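Local coordinates for protein E (Haemophilus influenzae, PDB 3ZH5) that acts as a multifunctional adhesin that binds host epithelial cells, vitronectin, laminin and plasminogen, and so contributes to serum resistance and immune evasion, at residues H43-V48 against R68-L73; R84-D89 against R97-K102; T10-G15 against E90-G95; G15-V20 against I27-I32. All blocks are in the same frame, centred on the assembly; numbering follows the deposited sequence.

Contact 1 (H43-V48 against R68-L73); sequences HFDAVV and RQYKIL. With EDO (1,2-ethanediol), chain C.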
loop_
_atom_site.group_PDB
_atom_site.type_symbol
_atom_site.label_atom_id
_atom_site.label_comp_id
_atom_site.label_asym_id
_atom_site.label_seq_id
_atom_site.Cartn_x
_atom_site.Cartn_y
_atom_site.Cartn_z
ATOM N N HIS A 43 2.574 -6.426 -9.337
ATOM C CA HIS A 43 3.274 -5.870 -8.180
ATOM C C HIS A 43 2.917 -4.398 -8.017
ATOM O O HIS A 43 2.837 -3.639 -9.010
ATOM C CB HIS A 43 4.808 -5.952 -8.302
ATOM C CG HIS A 43 5.388 -7.336 -8.427
ATOM N ND1 HIS A 43 6.614 -7.656 -7.914
ATOM C CD2 HIS A 43 4.937 -8.453 -9.044
ATOM C CE1 HIS A 43 6.888 -8.928 -8.165
ATOM N NE2 HIS A 43 5.871 -9.435 -8.836
ATOM N N PHE A 44 2.715 -3.963 -6.777
ATOM C CA PHE A 44 2.398 -2.551 -6.510
ATOM C C PHE A 44 2.707 -2.115 -5.105
ATOM O O PHE A 44 2.732 -2.949 -4.214
ATOM C CB PHE A 44 0.923 -2.260 -6.811
ATOM C CG PHE A 44 -0.053 -2.902 -5.865
ATOM C CD1 PHE A 44 -0.523 -4.179 -6.083
ATOM C CD2 PHE A 44 -0.574 -2.185 -4.809
ATOM C CE1 PHE A 44 -1.461 -4.745 -5.225
ATOM C CE2 PHE A 44 -1.506 -2.757 -3.947
ATOM C CZ PHE A 44 -1.936 -4.043 -4.167
ATOM N N ASP A 45 2.927 -0.815 -4.883
ATOM C CA ASP A 45 2.967 -0.273 -3.515
ATOM C C ASP A 45 1.604 0.194 -3.015
ATOM O O ASP A 45 0.899 0.914 -3.685
ATOM C CB ASP A 45 3.929 0.896 -3.385
ATOM C CG ASP A 45 5.381 0.499 -3.573
ATOM O OD1 ASP A 45 5.709 -0.719 -3.502
ATOM O OD2 ASP A 45 6.205 1.421 -3.752
ATOM N N ALA A 46 1.240 -0.218 -1.811
ATOM C CA ALA A 46 0.132 0.426 -1.108
ATOM C C ALA A 46 0.784 1.516 -0.270
ATOM O O ALA A 46 1.882 1.313 0.247
ATOM C CB ALA A 46 -0.590 -0.571 -0.242
ATOM N N VAL A 47 0.112 2.668 -0.104
ATOM C CA VAL A 47 0.691 3.776 0.659
ATOM C C VAL A 47 -0.367 4.267 1.628
ATOM O O VAL A 47 -1.455 4.568 1.196
ATOM C CB VAL A 47 1.113 4.930 -0.243
ATOM C CG1 VAL A 47 1.450 6.137 0.556
ATOM C CG2 VAL A 47 2.347 4.498 -1.070
ATOM N N VAL A 48 -0.045 4.306 2.914
ATOM C CA VAL A 48 -1.003 4.748 3.944
ATOM C C VAL A 48 -0.534 6.014 4.597
ATOM O O VAL A 48 0.545 6.034 5.165
ATOM C CB VAL A 48 -1.162 3.706 5.066
ATOM C CG1 VAL A 48 -2.181 4.162 6.064
ATOM C CG2 VAL A 48 -1.555 2.356 4.489
ATOM N N ARG A 68 4.805 2.788 3.230
ATOM C CA ARG A 68 4.712 2.239 1.900
ATOM C C ARG A 68 4.901 0.729 2.011
ATOM O O ARG A 68 5.875 0.258 2.596
ATOM C CB ARG A 68 5.817 2.885 1.057
ATOM C CG ARG A 68 5.871 2.506 -0.405
ATOM C CD ARG A 68 6.878 3.393 -1.138
ATOM N NE ARG A 68 6.428 4.756 -1.462
ATOM C CZ ARG A 68 5.686 5.065 -2.522
ATOM N NH1 ARG A 68 5.270 4.111 -3.347
ATOM N NH2 ARG A 68 5.357 6.314 -2.762
ATOM N N GLN A 69 3.985 -0.043 1.442
ATOM C CA GLN A 69 4.071 -1.492 1.527
ATOM C C GLN A 69 4.042 -2.114 0.160
ATOM O O GLN A 69 3.126 -1.878 -0.617
ATOM C CB GLN A 69 2.927 -2.053 2.329
ATOM C CG GLN A 69 3.045 -1.692 3.784
ATOM C CD GLN A 69 1.968 -2.310 4.617
ATOM O OE1 GLN A 69 0.780 -2.203 4.318
ATOM N NE2 GLN A 69 2.378 -2.952 5.684
ATOM N N TYR A 70 5.051 -2.923 -0.105
ATOM C CA TYR A 70 5.161 -3.641 -1.361
ATOM C C TYR A 70 4.254 -4.839 -1.361
ATOM O O TYR A 70 4.392 -5.753 -0.506
ATOM C CB TYR A 70 6.589 -4.108 -1.502
ATOM C CG TYR A 70 6.994 -4.602 -2.889
ATOM C CD1 TYR A 70 6.329 -5.656 -3.501
ATOM C CD2 TYR A 70 8.037 -4.010 -3.565
ATOM C CE1 TYR A 70 6.707 -6.092 -4.787
ATOM C CE2 TYR A 70 8.413 -4.430 -4.831
ATOM C CZ TYR A 70 7.750 -5.483 -5.434
ATOM O OH TYR A 70 8.152 -5.880 -6.731
ATOM N N LYS A 71 3.332 -4.860 -2.304
ATOM C CA LYS A 71 2.390 -5.973 -2.469
ATOM C C LYS A 71 2.593 -6.709 -3.794
ATOM O O LYS A 71 2.988 -6.088 -4.778
ATOM C CB LYS A 71 0.950 -5.435 -2.464
ATOM C CG LYS A 71 0.627 -4.595 -1.246
ATOM C CD LYS A 71 0.574 -5.436 0.042
ATOM C CE LYS A 71 -0.170 -4.644 1.118
ATOM N NZ LYS A 71 -0.082 -5.251 2.448
ATOM N N ILE A 72 2.202 -7.988 -3.827
ATOM C CA ILE A 72 2.102 -8.732 -5.041
ATOM C C ILE A 72 0.739 -9.368 -5.044
ATOM O O ILE A 72 0.352 -10.109 -4.097
ATOM C CB ILE A 72 3.182 -9.850 -5.159
ATOM C CG1 ILE A 72 4.593 -9.254 -5.136
ATOM C CG2 ILE A 72 2.917 -10.687 -6.398
ATOM C CD1 ILE A 72 5.716 -10.252 -4.981
ATOM N N LEU A 73 0.005 -9.052 -6.110
ATOM C CA LEU A 73 -1.329 -9.577 -6.335
ATOM C C LEU A 73 -1.394 -10.573 -7.478
ATOM O O LEU A 73 -0.948 -10.293 -8.589
ATOM C CB LEU A 73 -2.312 -8.400 -6.579
ATOM C CG LEU A 73 -3.719 -8.753 -7.045
ATOM C CD1 LEU A 73 -4.457 -9.362 -5.861
ATOM C CD2 LEU A 73 -4.443 -7.473 -7.561
HETATM C C1 EDO C . 5.853 -13.511 -8.245
HETATM O O1 EDO C . 5.263 -14.797 -7.981
HETATM C C2 EDO C . 5.904 -13.243 -9.751
HETATM O O2 EDO C . 5.883 -11.826 -10.047
#
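Phe44 and Ala46 face Lys71 and Gln69 as hydrogen-bonded pairs of an antiparallel sheet, where strand 41-50 runs beside strand 64-74 near the protein centre. Each pair exchanges two backbone bonds, such as Phe44 N to Lys71 O at 2.9 Å and Gln69 N to Ala46 O at 2.8 Å.

Apolar contacts mark the face bearing Phe44, whose side chain also meets Ile123 of helix 115-128. Lys71 CB lies over the Phe44 ring, 3.8 Å from its centroid. Lysine suits the place because its stem covers the aromatic face while a bend (chi2 -69°) turns CD aside and NZ reaches Gln82.

The face of Asp45 and Arg68 carries the charges. Asp45 OD2 receives Arg68 NH1 at 2.9 Å through its anti lone pair, a salt bridge in which NH1 is shared with Asp28. Val47 CG2 lies over the centre of that guanidinium, 3.7 Å from Arg68 CZ.

His43 combines both kinds of contact. Ile72 CG1 sits over its ring, 3.7 Å from the centroid, while the rim makes two polar bonds: NE2 donates to O2 of a bound 1,2-ethanediol at 2.7 Å, and ND1 meets Tyr70 OH at 2.6 Å, almost straight at 174°.

Contact 2 (R84-D89 against R97-K102); sequences RTDFYD and RAAPKK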
loop_
_atom_site.group_PDB
_atom_site.type_symbol
_atom_site.label_atom_id
_atom_site.label_comp_id
_atom_site.label_asym_id
_atom_site.label_seq_id
_atom_site.Cartn_x
_atom_site.Cartn_y
_atom_site.Cartn_z
ATOM N N ARG A 84 7.108 -6.205 1.912
ATOM C CA ARG A 84 7.918 -5.368 2.795
ATOM C C ARG A 84 7.238 -4.063 3.132
ATOM O O ARG A 84 6.254 -3.636 2.472
ATOM C CB ARG A 84 9.311 -5.110 2.249
ATOM C CG ARG A 84 9.401 -4.048 1.205
ATOM C CD ARG A 84 10.830 -3.688 0.850
ATOM N NE ARG A 84 11.457 -2.804 1.845
ATOM C CZ ARG A 84 12.534 -3.102 2.573
ATOM N NH1 ARG A 84 13.155 -4.270 2.430
ATOM N NH2 ARG A 84 13.021 -2.215 3.444
ATOM N N THR A 85 7.758 -3.468 4.209
ATOM C CA THR A 85 7.225 -2.253 4.778
ATOM C C THR A 85 8.322 -1.255 5.026
ATOM O O THR A 85 9.360 -1.589 5.576
ATOM C CB THR A 85 6.547 -2.531 6.123
ATOM O OG1 THR A 85 5.418 -3.383 5.912
ATOM C CG2 THR A 85 6.097 -1.242 6.750
ATOM N N ASP A 86 8.081 -0.024 4.585
ATOM C CA ASP A 86 8.993 1.076 4.830
ATOM C C ASP A 86 8.212 2.224 5.437
ATOM O O ASP A 86 7.084 2.514 5.009
ATOM C CB ASP A 86 9.638 1.513 3.508
ATOM C CG ASP A 86 10.634 0.479 2.975
ATOM O OD1 ASP A 86 11.726 0.362 3.583
ATOM O OD2 ASP A 86 10.320 -0.215 1.971
ATOM N N PHE A 87 8.790 2.883 6.434
ATOM C CA PHE A 87 8.145 4.054 7.010
ATOM C C PHE A 87 8.798 5.307 6.476
ATOM O O PHE A 87 9.988 5.329 6.259
ATOM C CB PHE A 87 8.252 4.037 8.528
ATOM C CG PHE A 87 7.648 2.825 9.159
ATOM C CD1 PHE A 87 6.281 2.740 9.352
ATOM C CD2 PHE A 87 8.445 1.783 9.579
ATOM C CE1 PHE A 87 5.723 1.634 9.937
ATOM C CE2 PHE A 87 7.886 0.672 10.163
ATOM C CZ PHE A 87 6.524 0.599 10.344
ATOM N N TYR A 88 8.018 6.360 6.276
ATOM C CA TYR A 88 8.560 7.617 5.780
ATOM C C TYR A 88 8.096 8.771 6.628
ATOM O O TYR A 88 7.028 8.711 7.237
ATOM C CB TYR A 88 8.138 7.842 4.335
ATOM C CG TYR A 88 8.792 6.870 3.379
ATOM C CD1 TYR A 88 8.201 5.650 3.086
ATOM C CD2 TYR A 88 9.996 7.179 2.773
ATOM C CE1 TYR A 88 8.796 4.769 2.209
ATOM C CE2 TYR A 88 10.612 6.290 1.900
ATOM C CZ TYR A 88 10.005 5.088 1.624
ATOM O OH TYR A 88 10.598 4.203 0.751
ATOM N N ASP A 89 8.892 9.833 6.666
ATOM C CA ASP A 89 8.598 10.939 7.562
ATOM C C ASP A 89 7.797 12.037 6.869
ATOM O O ASP A 89 7.536 13.078 7.469
ATOM C CB ASP A 89 9.885 11.505 8.174
ATOM C CG ASP A 89 10.604 12.473 7.251
ATOM O OD1 ASP A 89 10.408 12.384 6.018
ATOM O OD2 ASP A 89 11.373 13.320 7.763
ATOM N N ARG A 97 13.469 7.621 5.385
ATOM C CA ARG A 97 12.924 6.277 5.450
ATOM C C ARG A 97 13.440 5.476 6.646
ATOM O O ARG A 97 14.582 5.640 7.071
ATOM C CB ARG A 97 13.322 5.543 4.168
ATOM C CG ARG A 97 12.749 4.134 4.070
ATOM C CD ARG A 97 13.297 3.385 2.887
ATOM N NE ARG A 97 14.686 3.006 3.101
ATOM C CZ ARG A 97 15.077 2.012 3.890
ATOM N NH1 ARG A 97 14.170 1.294 4.539
ATOM N NH2 ARG A 97 16.378 1.732 4.027
ATOM N N ALA A 98 12.614 4.579 7.164
ATOM C CA ALA A 98 13.089 3.631 8.150
ATOM C C ALA A 98 12.384 2.326 7.905
ATOM O O ALA A 98 11.397 2.272 7.188
ATOM C CB ALA A 98 12.833 4.118 9.550
ATOM N N ALA A 99 12.905 1.258 8.488
ATOM C CA ALA A 99 12.331 -0.049 8.255
ATOM C C ALA A 99 12.712 -0.988 9.378
ATOM O O ALA A 99 13.760 -0.825 9.992
ATOM C CB ALA A 99 12.822 -0.603 6.919
ATOM N N PRO A 100 11.862 -1.989 9.636
ATOM C CA PRO A 100 12.187 -3.064 10.587
ATOM C C PRO A 100 13.337 -3.941 10.105
ATOM O O PRO A 100 13.508 -4.101 8.892
ATOM C CB PRO A 100 10.904 -3.902 10.636
ATOM C CG PRO A 100 9.975 -3.350 9.566
ATOM C CD PRO A 100 10.681 -2.286 8.811
ATOM N N LYS A 101 14.097 -4.517 11.039
ATOM C CA LYS A 101 15.164 -5.465 10.700
ATOM C C LYS A 101 14.584 -6.668 9.967
ATOM O O LYS A 101 14.967 -6.965 8.834
ATOM C CB LYS A 101 15.904 -5.925 11.961
ATOM C CG LYS A 101 16.806 -4.858 12.579
ATOM C CD LYS A 101 17.030 -5.060 14.087
ATOM C CE LYS A 101 15.787 -4.670 14.897
ATOM N NZ LYS A 101 16.054 -4.543 16.362
ATOM N N LYS A 102 13.642 -7.357 10.604
ATOM C CA LYS A 102 12.963 -8.469 9.947
ATOM C C LYS A 102 11.662 -7.994 9.309
ATOM O O LYS A 102 10.842 -7.327 9.934
ATOM C CB LYS A 102 12.702 -9.619 10.931
ATOM C CG LYS A 102 12.449 -10.966 10.244
ATOM C CD LYS A 102 13.102 -12.103 11.009
ATOM C CE LYS A 102 12.725 -13.466 10.452
ATOM N NZ LYS A 102 13.360 -14.568 11.260
#
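Phe87 and Ala98 form the hydrogen-bonded pair of a short antiparallel junction, and the packing is tight here and at the next pair, Tyr88 with Arg97. Phe87 N reaches Ala98 O at 2.8 Å, and Ala98 N returns a bond to Phe87 O at 2.9 Å. The small methyl of Ala98 suits the face it shares with the Phe87 side chain, which leans on Val56, Ala64 and Val67. On the other face the aliphatic part of Arg97 crosses the Tyr88 ring off-centre, with CG 4.1 Å from the centroid.

Beside this lies a salt-bridge network around the buried carboxylate of Asp86. Arg84, its CG held between the backbone N and the carbonyl carbon (chi1 80°), grips the carboxylate side-on: NE bonds OD2 at 2.8 Å and NH2 bonds OD1 at 2.9 Å, both in the guanidinium plane. Arg97 NH1 adds a weak, bent bond to the same OD1 at 2.8 Å, its guanidinium turned 90° to the carboxylate. One acid thus serves two arginines, and its charge probably eases the repulsion between them.

Toward Pro100 the contact loosens. Proline has no N-H to give, and Thr85 O meets Pro100 CD at 3.6 Å instead, while Thr85 N turns to Gln103. Arg97 itself is exposed, so the contact grades from paired backbone to solvent-facing charge. The whole is a beta hairpin of strands 79-88 and 97-98, with a second strand of two residues that ends at Ala98, ahead of Pro100.

Contact 3 (T10-G15 against E90-G95); sequences TDVRSG and EFWGQG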
loop_
_atom_site.group_PDB
_atom_site.type_symbol
_atom_site.label_atom_id
_atom_site.label_comp_id
_atom_site.label_asym_id
_atom_site.label_seq_id
_atom_site.Cartn_x
_atom_site.Cartn_y
_atom_site.Cartn_z
ATOM N N THR A 10 -6.254 15.617 2.377
ATOM C CA THR A 10 -7.520 15.303 1.745
ATOM C C THR A 10 -7.387 15.343 0.241
ATOM O O THR A 10 -8.011 14.558 -0.466
ATOM C CB THR A 10 -8.611 16.337 2.099
ATOM O OG1 THR A 10 -8.519 16.704 3.480
ATOM C CG2 THR A 10 -9.988 15.764 1.792
ATOM N N ASP A 11 -6.591 16.284 -0.254
ATOM C CA ASP A 11 -6.267 16.320 -1.675
ATOM C C ASP A 11 -5.327 15.170 -2.050
ATOM O O ASP A 11 -4.303 14.955 -1.398
ATOM C CB ASP A 11 -5.629 17.655 -2.040
ATOM C CG ASP A 11 -6.602 18.818 -1.941
ATOM O OD1 ASP A 11 -7.838 18.577 -1.951
ATOM O OD2 ASP A 11 -6.123 19.973 -1.867
ATOM N N VAL A 12 -5.682 14.442 -3.106
ATOM C CA VAL A 12 -4.935 13.258 -3.522
ATOM C C VAL A 12 -3.856 13.577 -4.565
ATOM O O VAL A 12 -4.131 14.157 -5.622
ATOM C CB VAL A 12 -5.904 12.211 -4.108
ATOM C CG1 VAL A 12 -5.186 10.939 -4.461
ATOM C CG2 VAL A 12 -7.044 11.960 -3.129
ATOM N N ARG A 13 -2.624 13.202 -4.246
ATOM C CA ARG A 13 -1.504 13.261 -5.177
ATOM C C ARG A 13 -1.798 12.487 -6.467
ATOM O O ARG A 13 -2.311 11.365 -6.449
ATOM C CB ARG A 13 -0.269 12.694 -4.479
ATOM C CG ARG A 13 0.965 12.487 -5.338
ATOM C CD ARG A 13 1.760 13.761 -5.471
ATOM N NE ARG A 13 2.147 14.327 -4.180
ATOM C CZ ARG A 13 3.261 14.020 -3.519
ATOM N NH1 ARG A 13 4.124 13.130 -4.004
ATOM N NH2 ARG A 13 3.511 14.609 -2.359
ATOM N N SER A 14 -1.472 13.104 -7.591
ATOM C CA SER A 14 -1.654 12.472 -8.895
ATOM C C SER A 14 -1.042 11.075 -8.950
ATOM O O SER A 14 0.100 10.838 -8.528
ATOM C CB SER A 14 -1.099 13.382 -10.015
ATOM O OG SER A 14 -0.199 12.675 -10.853
ATOM N N GLY A 15 -1.826 10.148 -9.486
ATOM C CA GLY A 15 -1.460 8.759 -9.581
ATOM C C GLY A 15 -1.824 7.883 -8.392
ATOM O O GLY A 15 -1.693 6.666 -8.467
ATOM N N GLU A 90 7.429 11.801 5.608
ATOM C CA GLU A 90 6.490 12.673 4.888
ATOM C C GLU A 90 5.308 11.832 4.400
ATOM O O GLU A 90 5.412 10.607 4.335
ATOM C CB GLU A 90 7.179 13.353 3.696
ATOM C CG GLU A 90 8.230 14.372 4.079
ATOM C CD GLU A 90 9.309 14.521 3.022
ATOM O OE1 GLU A 90 9.022 14.267 1.836
ATOM O OE2 GLU A 90 10.450 14.883 3.379
ATOM N N PHE A 91 4.182 12.471 4.073
ATOM C CA PHE A 91 3.032 11.731 3.544
ATOM C C PHE A 91 3.352 11.228 2.135
ATOM O O PHE A 91 4.342 11.640 1.537
ATOM C CB PHE A 91 1.763 12.618 3.532
ATOM C CG PHE A 91 1.283 13.009 4.898
ATOM C CD1 PHE A 91 0.788 12.060 5.770
ATOM C CD2 PHE A 91 1.328 14.326 5.307
ATOM C CE1 PHE A 91 0.360 12.412 7.021
ATOM C CE2 PHE A 91 0.891 14.684 6.557
ATOM C CZ PHE A 91 0.415 13.722 7.417
ATOM N N TRP A 92 2.534 10.317 1.622
ATOM C CA TRP A 92 2.688 9.786 0.262
ATOM C C TRP A 92 3.931 8.884 0.094
ATOM O O TRP A 92 4.418 8.671 -1.015
ATOM C CB TRP A 92 2.693 10.927 -0.772
ATOM C CG TRP A 92 1.475 11.853 -0.663
ATOM C CD1 TRP A 92 1.484 13.174 -0.358
ATOM C CD2 TRP A 92 0.100 11.493 -0.855
ATOM N NE1 TRP A 92 0.191 13.676 -0.355
ATOM C CE2 TRP A 92 -0.673 12.657 -0.652
ATOM C CE3 TRP A 92 -0.552 10.296 -1.184
ATOM C CZ2 TRP A 92 -2.082 12.665 -0.754
ATOM C CZ3 TRP A 92 -1.956 10.305 -1.293
ATOM C CH2 TRP A 92 -2.703 11.485 -1.067
ATOM N N GLY A 93 4.394 8.309 1.199
ATOM C CA GLY A 93 5.477 7.357 1.166
ATOM C C GLY A 93 6.770 7.945 0.588
ATOM O O GLY A 93 7.396 7.316 -0.252
ATOM N N GLN A 94 7.151 9.134 1.056
ATOM C CA GLN A 94 8.308 9.875 0.549
ATOM C C GLN A 94 9.064 10.396 1.749
ATOM O O GLN A 94 8.484 10.526 2.832
ATOM C CB GLN A 94 7.875 11.117 -0.251
ATOM C CG GLN A 94 6.792 10.906 -1.289
ATOM C CD GLN A 94 7.296 10.225 -2.532
ATOM O OE1 GLN A 94 8.496 10.219 -2.809
ATOM N NE2 GLN A 94 6.382 9.629 -3.287
ATOM N N GLY A 95 10.331 10.745 1.537
ATOM C CA GLY A 95 11.131 11.437 2.534
ATOM C C GLY A 95 12.100 10.515 3.242
ATOM O O GLY A 95 12.595 9.548 2.656
#
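Trp92 O, the carbonyl oxygen of the residue whose indole packs against Arg13, is approached by three groups: Tyr16 OH at 3.2 Å, a probable hydrogen bond, and, more weakly, Arg68 NH2 and Gln94 NE2. With Trp92 N bonded to Asn49, the backbone is fixed at both ends of a residue that has a positive phi (70°), and the ring is carried toward the N-terminal loop.

Against that ring the loop lays backbone and side chain together. Arg13 CB sits over the six-membered ring, 3.9 Å from its centroid, and Arg13 N lies above the same ring, 3.6 Å from Trp92 CH2. From there the arginine chain bends twice, at chi2 (84°), which places CD, and at chi3 (56°), which places NE, and crosses the indole obliquely. Its NH2 comes within 3.2 Å of Trp92 CD1, but the guanidinium is inclined to the ring and does not stack flat. Asp11 O touches the indole at its edge, 3.3 Å from Trp92 CZ2, and Val12 CG1 adds an apolar touch at Trp92 CH2, 4.2 Å away. Tyr26, edge-to-face, and Tyr16 also meet the indole, and the residue is buried although the loop over it is largely exposed.

A tryptophan suits this place because its broad surface can bind a segment that has no regular structure. No hydrogen bond joins the two loops; they are held by CH-pi and van der Waals contact. This is consistent with a fit that depends on shape more than on directed bonds, with Arg13 remaining exposed.

Contact 4 (G15-V20 against I27-I32); sequences GYIRLV and IDSESI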
loop_
_atom_site.group_PDB
_atom_site.type_symbol
_atom_site.label_atom_id
_atom_site.label_comp_id
_atom_site.label_asym_id
_atom_site.label_seq_id
_atom_site.Cartn_x
_atom_site.Cartn_y
_atom_site.Cartn_z
ATOM N N GLY A 15 -1.826 10.148 -9.486
ATOM C CA GLY A 15 -1.460 8.759 -9.581
ATOM C C GLY A 15 -1.824 7.883 -8.392
ATOM O O GLY A 15 -1.693 6.666 -8.467
ATOM N N TYR A 16 -2.259 8.473 -7.287
ATOM C CA TYR A 16 -2.635 7.670 -6.117
ATOM C C TYR A 16 -4.128 7.407 -6.200
ATOM O O TYR A 16 -4.904 8.291 -6.506
ATOM C CB TYR A 16 -2.271 8.386 -4.816
ATOM C CG TYR A 16 -0.784 8.369 -4.579
ATOM C CD1 TYR A 16 0.061 9.192 -5.313
ATOM C CD2 TYR A 16 -0.224 7.508 -3.641
ATOM C CE1 TYR A 16 1.439 9.159 -5.120
ATOM C CE2 TYR A 16 1.151 7.461 -3.442
ATOM C CZ TYR A 16 1.978 8.290 -4.181
ATOM O OH TYR A 16 3.343 8.260 -3.989
ATOM N N ILE A 17 -4.504 6.170 -5.956
ATOM C CA ILE A 17 -5.840 5.727 -6.084
ATOM C C ILE A 17 -6.342 5.463 -4.656
ATOM O O ILE A 17 -5.812 4.608 -3.944
ATOM C CB ILE A 17 -5.952 4.461 -6.893
ATOM C CG1 ILE A 17 -5.290 4.607 -8.289
ATOM C CG2 ILE A 17 -7.422 4.069 -7.027
ATOM C CD1 ILE A 17 -5.394 3.335 -9.098
ATOM N N ARG A 18 -7.366 6.183 -4.241
ATOM C CA ARG A 18 -7.875 6.039 -2.883
ATOM C C ARG A 18 -8.805 4.840 -2.807
ATOM O O ARG A 18 -9.580 4.574 -3.716
ATOM C CB ARG A 18 -8.584 7.334 -2.471
ATOM C CG ARG A 18 -9.300 7.320 -1.156
ATOM C CD ARG A 18 -9.962 8.694 -0.976
ATOM N NE ARG A 18 -9.028 9.657 -0.416
ATOM C CZ ARG A 18 -9.029 10.958 -0.672
ATOM N NH1 ARG A 18 -9.918 11.484 -1.507
ATOM N NH2 ARG A 18 -8.123 11.737 -0.096
ATOM N N LEU A 19 -8.704 4.064 -1.734
ATOM C CA LEU A 19 -9.517 2.871 -1.641
ATOM C C LEU A 19 -10.749 3.104 -0.816
ATOM O O LEU A 19 -10.811 3.998 0.021
ATOM C CB LEU A 19 -8.721 1.720 -1.005
ATOM C CG LEU A 19 -7.498 1.439 -1.879
ATOM C CD1 LEU A 19 -6.702 0.254 -1.414
ATOM C CD2 LEU A 19 -7.934 1.261 -3.354
ATOM N N VAL A 20 -11.718 2.236 -1.030
ATOM C CA VAL A 20 -12.912 2.186 -0.207
ATOM C C VAL A 20 -12.558 1.745 1.226
ATOM O O VAL A 20 -11.623 0.976 1.450
ATOM C CB VAL A 20 -13.930 1.226 -0.871
ATOM C CG1 VAL A 20 -14.965 0.745 0.095
ATOM C CG2 VAL A 20 -14.567 1.905 -2.052
ATOM N N ILE A 27 -3.374 3.123 -3.565
ATOM C CA ILE A 27 -2.449 2.401 -4.465
ATOM C C ILE A 27 -1.592 3.451 -5.142
ATOM O O ILE A 27 -2.113 4.460 -5.593
ATOM C CB ILE A 27 -3.202 1.689 -5.584
ATOM C CG1 ILE A 27 -4.066 0.575 -5.009
ATOM C CG2 ILE A 27 -2.230 1.167 -6.681
ATOM C CD1 ILE A 27 -5.125 0.157 -5.944
ATOM N N ASP A 28 -0.279 3.257 -5.181
ATOM C CA ASP A 28 0.561 4.201 -5.878
ATOM C C ASP A 28 0.605 3.674 -7.294
ATOM O O ASP A 28 1.234 2.631 -7.592
ATOM C CB ASP A 28 1.920 4.342 -5.193
ATOM C CG ASP A 28 2.959 5.087 -6.042
ATOM O OD1 ASP A 28 2.633 5.581 -7.150
ATOM O OD2 ASP A 28 4.115 5.221 -5.555
ATOM N N SER A 29 -0.103 4.388 -8.173
ATOM C CA SER A 29 -0.351 3.913 -9.529
ATOM C C SER A 29 0.968 3.776 -10.306
ATOM O O SER A 29 1.126 2.877 -11.129
ATOM C CB SER A 29 -1.313 4.863 -10.242
ATOM O OG SER A 29 -1.913 4.229 -11.338
ATOM N N GLU A 30 1.918 4.641 -9.983
ATOM C CA GLU A 30 3.180 4.721 -10.710
ATOM C C GLU A 30 4.043 3.492 -10.445
ATOM O O GLU A 30 4.846 3.089 -11.310
ATOM C CB GLU A 30 3.933 5.989 -10.296
ATOM C CG GLU A 30 5.187 6.304 -11.112
ATOM C CD GLU A 30 6.384 5.446 -10.706
ATOM O OE1 GLU A 30 6.326 4.834 -9.611
ATOM O OE2 GLU A 30 7.368 5.371 -11.490
ATOM N N SER A 31 3.866 2.915 -9.262
ATOM C CA SER A 31 4.633 1.750 -8.804
ATOM C C SER A 31 4.214 0.393 -9.373
ATOM O O SER A 31 4.909 -0.621 -9.152
ATOM C CB SER A 31 4.520 1.680 -7.270
ATOM O OG SER A 31 3.295 1.118 -6.848
ATOM N N ILE A 32 3.157 0.356 -10.168
ATOM C CA ILE A 32 2.583 -0.912 -10.643
ATOM C C ILE A 32 3.492 -1.578 -11.693
ATOM O O ILE A 32 3.957 -0.934 -12.643
ATOM C CB ILE A 32 1.154 -0.688 -11.222
ATOM C CG1 ILE A 32 0.218 -0.305 -10.081
ATOM C CG2 ILE A 32 0.628 -1.913 -12.006
ATOM C CD1 ILE A 32 -1.198 0.103 -10.455
#
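Tyr16 and Asp28 show an unusual stack: the carboxylate lies against one face of the phenol ring, offset toward the rim, the two planes only 20° apart. They are a non-hydrogen-bonded pair of the beta hairpin formed by strands 16-19 and 25-34. Asp28 CG, anti to its backbone N (chi1 167°), comes 3.8 Å from Tyr16 CZ. The negative group is not left to the ring alone, since OD2 forms a salt bridge with Arg68, which probably offsets the cost of placing a negative group against the ring.

Next to it Ile17 and Ile27 exchange two backbone bonds, Ile17 N to Ile27 O at 3.0 Å and Ile27 N to Ile17 O at 2.9 Å. Their branched side chains share the other face, with the two CB atoms 4.1 Å apart. Leu19 CD2 meets Ile27 CD1 at 4.0 Å, the two side chains crossing at about a right angle, and Leu19 goes on to touch Ala119 of helix 115-128.

Beyond Asp28 the chain turns a corner through two overlapping type I turns. An Asx turn lies within the first, Asp28 OD1 accepting from Glu30 N. Asp28 O in turn is doubly held, by Ser31 N at 3.1 Å and by Ser31 OG at 2.7 Å.

Overall arrangement
Contacts 1, 2 and 4 are all pairings within one antiparallel sheet, whereas contact 3 brings together two loops with no shared strand. Contact 1 lies nearest the centre and is partly buried, as is contact 4; contacts 2 and 3 are at the surface. Contact 4 adjoins contact 1 through neighbouring strands 25-34 and 41-50, and contact 2 does so through strands 64-74 and 79-88, so contacts 2 and 4 flank it, with centres about 19 Å apart. Contact 1 adds charged and apolar contacts to backbone pairing, contact 4 pairs branched aliphatics, contact 2 gathers charge, and contact 3 rests on an indole. Arg68 ties three of them together, its guanidinium reaching Asp45, Asp28 and Gly93 O.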